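Long-range contact in putative sugar binding protein (Bacteroides vulgatus ATCC 8482, PDB 3KEZ), which probably binds sugars or related nutrients at the outer membrane as a calcium-containing member of the SusD family: residues G77-W82 with L440-E446. Coordinates in Å, arbitrary orientation, origin at the centre of the assembly. Residue numbers count along the deposited sequence, not the author numbering.
Sequences GPSSHW and LPIPKKE. With EDO (1,2-ethanediol), chain H.
Two proline-containing loops meet just where each turns into a helix (from Ser-80 and Lys-444), with Ser-79 CA 5.2 Å from Pro-443 CA. Residues 440-443, Gly-77 and Pro-78 keep polyproline-like backbone angles; Ser-79 (phi/psi -111/-10) makes the bend into its helix. Pro-443, the N-cap residue, needs no amide hydrogen there. At Gly-77 a CB would clash with Pro-441 CG. Apolar packing dominates. Trp-82 (t) lays CB 3.6 Å from Pro-443 CG and CZ3 3.7 Å from Ile-442 CD1; Leu-440 (m, t) sets CD1 3.5 Å from the His-81 ring centroid, a CH-pi contact over the face; small Ser-79 (p) brings CB 3.8 Å from both Pro-443 CB and Lys-445 CD. Trp-82 NE1 donates a weak 3.2 Å hydrogen bond to Glu-446 OE1. One water oxygen lies 2.9 Å from both Gly-77 O and the helix-start amide Lys-444 N; another bridges two carbonyls, 2.8 Å from Pro-78 O and 2.9 Å from Pro-441 O. Thus the C-terminal loop closes against N-terminal helices of a SusD-family, TPR-containing fold.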
# COMPACT_ATOMS: atom_id res chain seq x y z
N GLY A 77 16.69 8.93 -11.65
CA GLY A 77 15.56 8.46 -10.89
C GLY A 77 14.61 7.64 -11.74
O GLY A 77 14.50 7.89 -12.95
N PRO A 78 13.89 6.69 -11.11
CA PRO A 78 12.98 5.85 -11.87
C PRO A 78 11.80 6.62 -12.45
O PRO A 78 11.38 7.65 -11.88
CB PRO A 78 12.45 4.87 -10.82
CG PRO A 78 12.49 5.61 -9.59
CD PRO A 78 13.73 6.48 -9.66
N SER A 79 11.24 6.12 -13.55
CA SER A 79 10.04 6.72 -14.13
C SER A 79 8.77 5.88 -14.04
O SER A 79 7.70 6.40 -14.33
CB SER A 79 10.27 7.08 -15.61
OG SER A 79 10.51 5.92 -16.36
N SER A 80 8.87 4.61 -13.64
CA SER A 80 7.75 3.67 -13.66
C SER A 80 6.59 4.05 -12.74
O SER A 80 5.45 3.86 -13.09
CB SER A 80 8.24 2.27 -13.26
OG SER A 80 9.16 2.37 -12.15
N HIS A 81 6.91 4.54 -11.54
CA HIS A 81 5.89 4.91 -10.59
C HIS A 81 5.00 5.95 -11.26
O HIS A 81 3.80 5.81 -11.25
CB HIS A 81 6.48 5.50 -9.30
CG HIS A 81 7.62 4.71 -8.73
ND1 HIS A 81 8.90 4.72 -9.27
CD2 HIS A 81 7.68 3.93 -7.62
CE1 HIS A 81 9.68 3.95 -8.53
NE2 HIS A 81 8.97 3.47 -7.52
N TRP A 82 5.64 6.97 -11.81
CA TRP A 82 4.94 8.06 -12.49
C TRP A 82 4.07 7.58 -13.69
O TRP A 82 2.83 7.82 -13.73
CB TRP A 82 6.01 9.07 -12.92
CG TRP A 82 5.49 10.34 -13.48
CD1 TRP A 82 5.23 10.61 -14.78
CD2 TRP A 82 5.19 11.55 -12.75
NE1 TRP A 82 4.78 11.91 -14.92
CE2 TRP A 82 4.74 12.50 -13.68
CE3 TRP A 82 5.23 11.89 -11.39
CZ2 TRP A 82 4.35 13.81 -13.30
CZ3 TRP A 82 4.87 13.19 -11.02
CH2 TRP A 82 4.43 14.12 -11.97
N LEU A 440 10.77 10.75 -4.27
CA LEU A 440 11.47 10.50 -5.54
C LEU A 440 11.52 11.82 -6.31
O LEU A 440 10.61 12.67 -6.20
CB LEU A 440 10.80 9.39 -6.40
CG LEU A 440 10.90 7.91 -5.96
CD1 LEU A 440 10.19 6.96 -6.94
CD2 LEU A 440 12.33 7.45 -5.78
N PRO A 441 12.62 12.03 -7.06
CA PRO A 441 12.60 13.20 -7.91
C PRO A 441 11.61 13.01 -9.06
O PRO A 441 11.26 11.86 -9.42
CB PRO A 441 14.04 13.28 -8.41
CG PRO A 441 14.52 11.82 -8.42
CD PRO A 441 13.74 11.11 -7.35
N ILE A 442 11.14 14.12 -9.63
CA ILE A 442 10.26 14.04 -10.81
C ILE A 442 11.08 13.40 -11.92
O ILE A 442 12.25 13.74 -12.08
CB ILE A 442 9.69 15.41 -11.22
CG1 ILE A 442 8.88 16.06 -10.10
CG2 ILE A 442 8.77 15.27 -12.44
CD1 ILE A 442 7.66 15.22 -9.58
N PRO A 443 10.51 12.40 -12.65
CA PRO A 443 11.37 11.75 -13.63
C PRO A 443 11.81 12.67 -14.76
O PRO A 443 11.02 13.50 -15.23
CB PRO A 443 10.51 10.63 -14.21
CG PRO A 443 9.33 10.51 -13.31
CD PRO A 443 9.33 11.59 -12.32
N LYS A 444 13.04 12.50 -15.20
CA LYS A 444 13.63 13.35 -16.25
C LYS A 444 12.76 13.44 -17.49
O LYS A 444 12.66 14.52 -18.11
CB LYS A 444 15.04 12.84 -16.65
CG LYS A 444 15.82 13.80 -17.57
CD LYS A 444 17.30 13.41 -17.68
CE LYS A 444 18.11 14.50 -18.39
NZ LYS A 444 17.39 14.97 -19.62
N LYS A 445 12.13 12.33 -17.85
CA LYS A 445 11.35 12.30 -19.09
C LYS A 445 10.19 13.28 -18.97
O LYS A 445 9.87 13.98 -19.94
CB LYS A 445 10.87 10.88 -19.42
CG LYS A 445 9.58 10.44 -18.77
CD LYS A 445 9.39 8.91 -18.80
CE LYS A 445 9.20 8.36 -20.19
NZ LYS A 445 9.26 6.87 -20.19
N GLU A 446 9.63 13.39 -17.77
CA GLU A 446 8.56 14.35 -17.51
C GLU A 446 9.09 15.76 -17.49
O GLU A 446 8.47 16.64 -18.11
CB GLU A 446 7.84 14.05 -16.18
CG GLU A 446 6.69 15.01 -15.89
CD GLU A 446 5.50 14.83 -16.81
OE1 GLU A 446 5.39 13.74 -17.42
OE2 GLU A 446 4.68 15.77 -16.92
C1 EDO H . 1.19 14.32 -16.02
O1 EDO H . 1.80 15.11 -17.04
C2 EDO H . 0.70 13.06 -16.72
O2 EDO H . 1.83 12.29 -17.14
O HOH W 1 14.80 10.28 -14.57
O HOH W 2 12.71 9.63 -10.45
O HOH W 3 8.40 5.12 -17.53